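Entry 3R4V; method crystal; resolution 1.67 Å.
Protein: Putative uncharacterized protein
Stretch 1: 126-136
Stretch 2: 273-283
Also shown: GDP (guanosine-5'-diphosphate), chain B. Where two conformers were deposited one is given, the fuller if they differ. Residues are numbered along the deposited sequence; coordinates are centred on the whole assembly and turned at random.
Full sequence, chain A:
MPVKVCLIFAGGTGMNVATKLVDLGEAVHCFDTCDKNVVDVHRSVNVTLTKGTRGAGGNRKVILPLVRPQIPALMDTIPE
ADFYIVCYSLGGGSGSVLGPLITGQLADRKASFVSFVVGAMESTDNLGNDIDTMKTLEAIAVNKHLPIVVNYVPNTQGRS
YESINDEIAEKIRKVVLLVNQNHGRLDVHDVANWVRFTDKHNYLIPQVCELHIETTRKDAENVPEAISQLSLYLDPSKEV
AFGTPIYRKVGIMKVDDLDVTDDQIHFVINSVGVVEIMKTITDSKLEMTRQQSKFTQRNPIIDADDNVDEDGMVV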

# COMPACT_ATOMS: atom_id res chain seq x y z
N ASN A 126 -1.16 9.88 12.93
CA ASN A 126 -0.89 8.71 12.10
C ASN A 126 -2.10 7.78 12.10
O ASN A 126 -2.53 7.30 11.05
CB ASN A 126 0.29 7.91 12.67
CG ASN A 126 1.66 8.43 12.21
OD1 ASN A 126 2.69 7.93 12.66
ND2 ASN A 126 1.68 9.40 11.31
N LEU A 127 -2.63 7.50 13.28
CA LEU A 127 -3.69 6.50 13.42
C LEU A 127 -4.96 6.99 12.75
O LEU A 127 -5.63 6.22 12.09
CB LEU A 127 -3.95 6.16 14.88
CG LEU A 127 -2.78 5.42 15.56
CD1 LEU A 127 -2.96 5.39 17.07
CD2 LEU A 127 -2.66 4.02 15.01
N GLY A 128 -5.28 8.26 12.93
CA GLY A 128 -6.41 8.86 12.24
C GLY A 128 -6.24 8.80 10.73
O GLY A 128 -7.17 8.49 10.00
N ASN A 129 -5.04 9.09 10.26
CA ASN A 129 -4.78 9.01 8.84
C ASN A 129 -4.91 7.59 8.32
O ASN A 129 -5.45 7.37 7.23
CB ASN A 129 -3.41 9.61 8.49
CG ASN A 129 -3.43 11.13 8.52
OD1 ASN A 129 -4.49 11.75 8.47
ND2 ASN A 129 -2.25 11.74 8.59
N ASP A 130 -4.43 6.62 9.10
CA ASP A 130 -4.50 5.21 8.71
C ASP A 130 -5.96 4.85 8.46
O ASP A 130 -6.30 4.25 7.44
CB ASP A 130 -4.01 4.28 9.81
CG ASP A 130 -2.51 4.35 10.03
OD1 ASP A 130 -1.75 4.72 9.12
OD2 ASP A 130 -2.12 4.00 11.16
N ILE A 131 -6.82 5.22 9.41
CA ILE A 131 -8.25 4.94 9.32
C ILE A 131 -8.88 5.59 8.09
O ILE A 131 -9.57 4.93 7.31
CB ILE A 131 -9.00 5.44 10.55
CG1 ILE A 131 -8.57 4.65 11.78
CG2 ILE A 131 -10.50 5.34 10.32
CD1 ILE A 131 -8.92 5.34 13.08
N ASP A 132 -8.64 6.89 7.91
CA ASP A 132 -9.24 7.61 6.79
C ASP A 132 -8.73 7.06 5.45
O ASP A 132 -9.48 7.00 4.49
CB ASP A 132 -9.01 9.12 6.87
CG ASP A 132 -9.72 9.75 8.05
OD1 ASP A 132 -10.67 9.15 8.59
OD2 ASP A 132 -9.31 10.87 8.43
N THR A 133 -7.47 6.65 5.38
CA THR A 133 -6.93 6.12 4.13
C THR A 133 -7.48 4.72 3.81
O THR A 133 -7.80 4.43 2.65
CB THR A 133 -5.40 6.16 4.13
OG1 THR A 133 -4.98 7.50 4.47
CG2 THR A 133 -4.87 5.82 2.76
N MET A 134 -7.64 3.89 4.83
CA MET A 134 -8.27 2.58 4.62
C MET A 134 -9.72 2.80 4.13
O MET A 134 -10.16 2.13 3.21
CB MET A 134 -8.25 1.73 5.87
CG MET A 134 -6.87 1.15 6.21
SD MET A 134 -6.31 -0.04 4.97
CE MET A 134 -7.40 -1.40 5.39
N LYS A 135 -10.43 3.73 4.77
CA LYS A 135 -11.79 4.07 4.35
C LYS A 135 -11.82 4.59 2.91
O LYS A 135 -12.70 4.23 2.13
CB LYS A 135 -12.41 5.11 5.29
CG LYS A 135 -12.88 4.53 6.61
CD LYS A 135 -13.42 5.64 7.52
CE LYS A 135 -13.95 5.08 8.83
NZ LYS A 135 -15.26 4.38 8.65
N THR A 136 -10.84 5.43 2.57
CA THR A 136 -10.65 5.88 1.19
C THR A 136 -10.56 4.71 0.22
O THR A 136 -11.23 4.70 -0.82
CB THR A 136 -9.37 6.76 1.06
OG1 THR A 136 -9.55 7.99 1.79
CG2 THR A 136 -9.09 7.10 -0.38
PB GDP B . 4.13 11.37 3.73
O1B GDP B . 5.38 11.82 3.01
O2B GDP B . 3.39 10.41 2.82
O3B GDP B . 3.27 12.57 4.10
O3A GDP B . 4.52 10.66 5.10
PA GDP B . 5.65 9.53 5.31
O1A GDP B . 7.06 10.07 5.11
O2A GDP B . 5.38 8.34 4.45
O5' GDP B . 5.43 9.22 6.84
C5' GDP B . 4.15 8.81 7.35
C4' GDP B . 4.32 7.95 8.60
O4' GDP B . 4.86 6.68 8.24
C3' GDP B . 5.31 8.54 9.59
O3' GDP B . 4.64 9.35 10.55
C2' GDP B . 5.90 7.31 10.25
O2' GDP B . 5.04 6.83 11.28
C1' GDP B . 5.87 6.25 9.17
N9 GDP B . 7.11 6.20 8.36
C8 GDP B . 7.87 7.24 7.94
N7 GDP B . 8.91 6.81 7.18
C5 GDP B . 8.81 5.46 7.09
C6 GDP B . 9.56 4.37 6.42
O6 GDP B . 10.57 4.62 5.75
N1 GDP B . 9.11 3.11 6.58
C2 GDP B . 8.00 2.82 7.31
N2 GDP B . 7.59 1.54 7.43
N3 GDP B . 7.27 3.77 7.94
C4 GDP B . 7.62 5.08 7.86
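Stretch 2 (273-283) GVVEIMKTITD

Stretch 1 is helical throughout, and its helix extends beyond 126-136 at both ends. Stretch 2 is helical for most of its length and its helix continues later in the chain. Both carry the regular i to i+4 backbone hydrogen bonds, for example Ile 131 N to Leu 127 O at 3.1 Å and Thr 282 N to Met 278 O at 2.9 Å. The two helices run roughly antiparallel. Their N-to-C directions differ by 153°, the signed crossing angle is -153°, and the axes approach to 9.5 Å. In the backbone register, Leu 127 CA lies 6.2 Å from Ile 281 CA, and Ile 131 CA lies 6.9 Å from Met 278 CA. Later residues of stretch 1 therefore meet earlier residues of stretch 2.

No hydrogen bond joins the stretches. The contact is apolar packing and buries 413 Å² in total. Ile 281 gives the largest share. It points toward stretch 1 with chi1 m and chi2 t. Ile 281 CG2 lies 3.5 Å from Ile 131 CG1 and 3.6 Å from the backbone atom Leu 127 O. Ile 281 CD1 reaches Asp 130 CB at 3.9 Å. Ile 131 starts sideways, but its end comes nearer: Ile 131 CD1 is 3.5 Å from Thr 282 CG2.

Met 278 also leaves its backbone sideways and bends in with all three chi angles m. Met 278 SD sits 3.5 Å from Met 134 CB, and Met 278 CE is 4.0 Å from Ile 131 CG2. Met 134 has the same m, m, m rotamer and points toward stretch 2. Met 134 CE approaches Val 274 CG1 at 4.1 Å, which carries the packing toward the N-terminal end of stretch 2.

Asn 126 makes no contact with stretch 2. Asn 126 OD1 accepts a hydrogen bond from GDP O2' at 2.9 Å, and Asn 126 ND2 donates to GDP O3' at 3.1 Å.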

# COMPACT_ATOMS: atom_id res chain seq x y z
N GLY A 273 -9.94 -10.30 7.17
CA GLY A 273 -8.96 -9.80 8.12
C GLY A 273 -8.96 -8.28 8.24
O GLY A 273 -8.39 -7.73 9.19
N VAL A 274 -9.59 -7.59 7.29
CA VAL A 274 -9.63 -6.12 7.31
C VAL A 274 -10.36 -5.60 8.55
O VAL A 274 -10.01 -4.55 9.09
CB VAL A 274 -10.25 -5.56 6.03
CG1 VAL A 274 -10.42 -4.02 6.11
CG2 VAL A 274 -9.37 -5.93 4.81
N VAL A 275 -11.38 -6.33 9.01
CA VAL A 275 -12.09 -5.91 10.22
C VAL A 275 -11.12 -5.76 11.40
O VAL A 275 -11.11 -4.73 12.09
CB VAL A 275 -13.19 -6.89 10.61
CG1 VAL A 275 -13.83 -6.45 11.93
CG2 VAL A 275 -14.24 -6.99 9.51
N GLU A 276 -10.30 -6.77 11.61
CA GLU A 276 -9.34 -6.75 12.71
C GLU A 276 -8.27 -5.68 12.53
O GLU A 276 -7.83 -5.06 13.50
CB GLU A 276 -8.68 -8.12 12.89
CG GLU A 276 -7.63 -8.16 13.98
CD GLU A 276 -6.84 -9.46 13.97
OE1 GLU A 276 -7.47 -10.54 13.92
OE2 GLU A 276 -5.59 -9.39 14.01
N ILE A 277 -7.84 -5.48 11.29
CA ILE A 277 -6.89 -4.41 11.02
C ILE A 277 -7.45 -3.06 11.44
O ILE A 277 -6.77 -2.26 12.12
CB ILE A 277 -6.47 -4.39 9.53
CG1 ILE A 277 -5.59 -5.60 9.20
CG2 ILE A 277 -5.77 -3.09 9.18
CD1 ILE A 277 -5.32 -5.73 7.71
N MET A 278 -8.71 -2.80 11.08
CA MET A 278 -9.35 -1.54 11.45
C MET A 278 -9.52 -1.43 12.96
O MET A 278 -9.30 -0.37 13.55
CB MET A 278 -10.70 -1.37 10.76
CG MET A 278 -10.56 -1.20 9.22
SD MET A 278 -9.51 0.18 8.71
CE MET A 278 -10.62 1.56 8.93
N LYS A 279 -9.91 -2.54 13.58
CA LYS A 279 -10.17 -2.57 15.01
C LYS A 279 -8.88 -2.28 15.79
O LYS A 279 -8.89 -1.54 16.77
CB LYS A 279 -10.77 -3.92 15.42
CG LYS A 279 -11.02 -4.09 16.91
CD LYS A 279 -12.09 -3.13 17.42
CE LYS A 279 -12.39 -3.41 18.90
NZ LYS A 279 -13.30 -2.39 19.50
N THR A 280 -7.77 -2.85 15.33
CA THR A 280 -6.50 -2.67 16.02
C THR A 280 -6.10 -1.20 15.99
O THR A 280 -5.68 -0.64 17.01
CB THR A 280 -5.39 -3.54 15.39
OG1 THR A 280 -5.67 -4.92 15.66
CG2 THR A 280 -4.04 -3.20 15.98
N ILE A 281 -6.24 -0.59 14.82
CA ILE A 281 -5.93 0.83 14.64
C ILE A 281 -6.84 1.71 15.49
O ILE A 281 -6.38 2.61 16.19
CB ILE A 281 -6.05 1.26 13.16
CG1 ILE A 281 -5.03 0.52 12.31
CG2 ILE A 281 -5.87 2.77 13.01
CD1 ILE A 281 -5.26 0.68 10.82
N THR A 282 -8.15 1.44 15.44
CA THR A 282 -9.07 2.31 16.18
C THR A 282 -8.93 2.15 17.69
O THR A 282 -9.07 3.13 18.42
CB THR A 282 -10.56 2.17 15.74
OG1 THR A 282 -10.98 0.80 15.84
CG2 THR A 282 -10.75 2.66 14.32
N ASP A 283 -8.66 0.94 18.15
CA ASP A 283 -8.47 0.72 19.58
C ASP A 283 -7.20 1.43 20.03
O ASP A 283 -7.17 2.04 21.11
CB ASP A 283 -8.33 -0.76 19.90
CG ASP A 283 -9.67 -1.49 19.93
OD1 ASP A 283 -10.74 -0.85 19.89
OD2 ASP A 283 -9.63 -2.74 20.01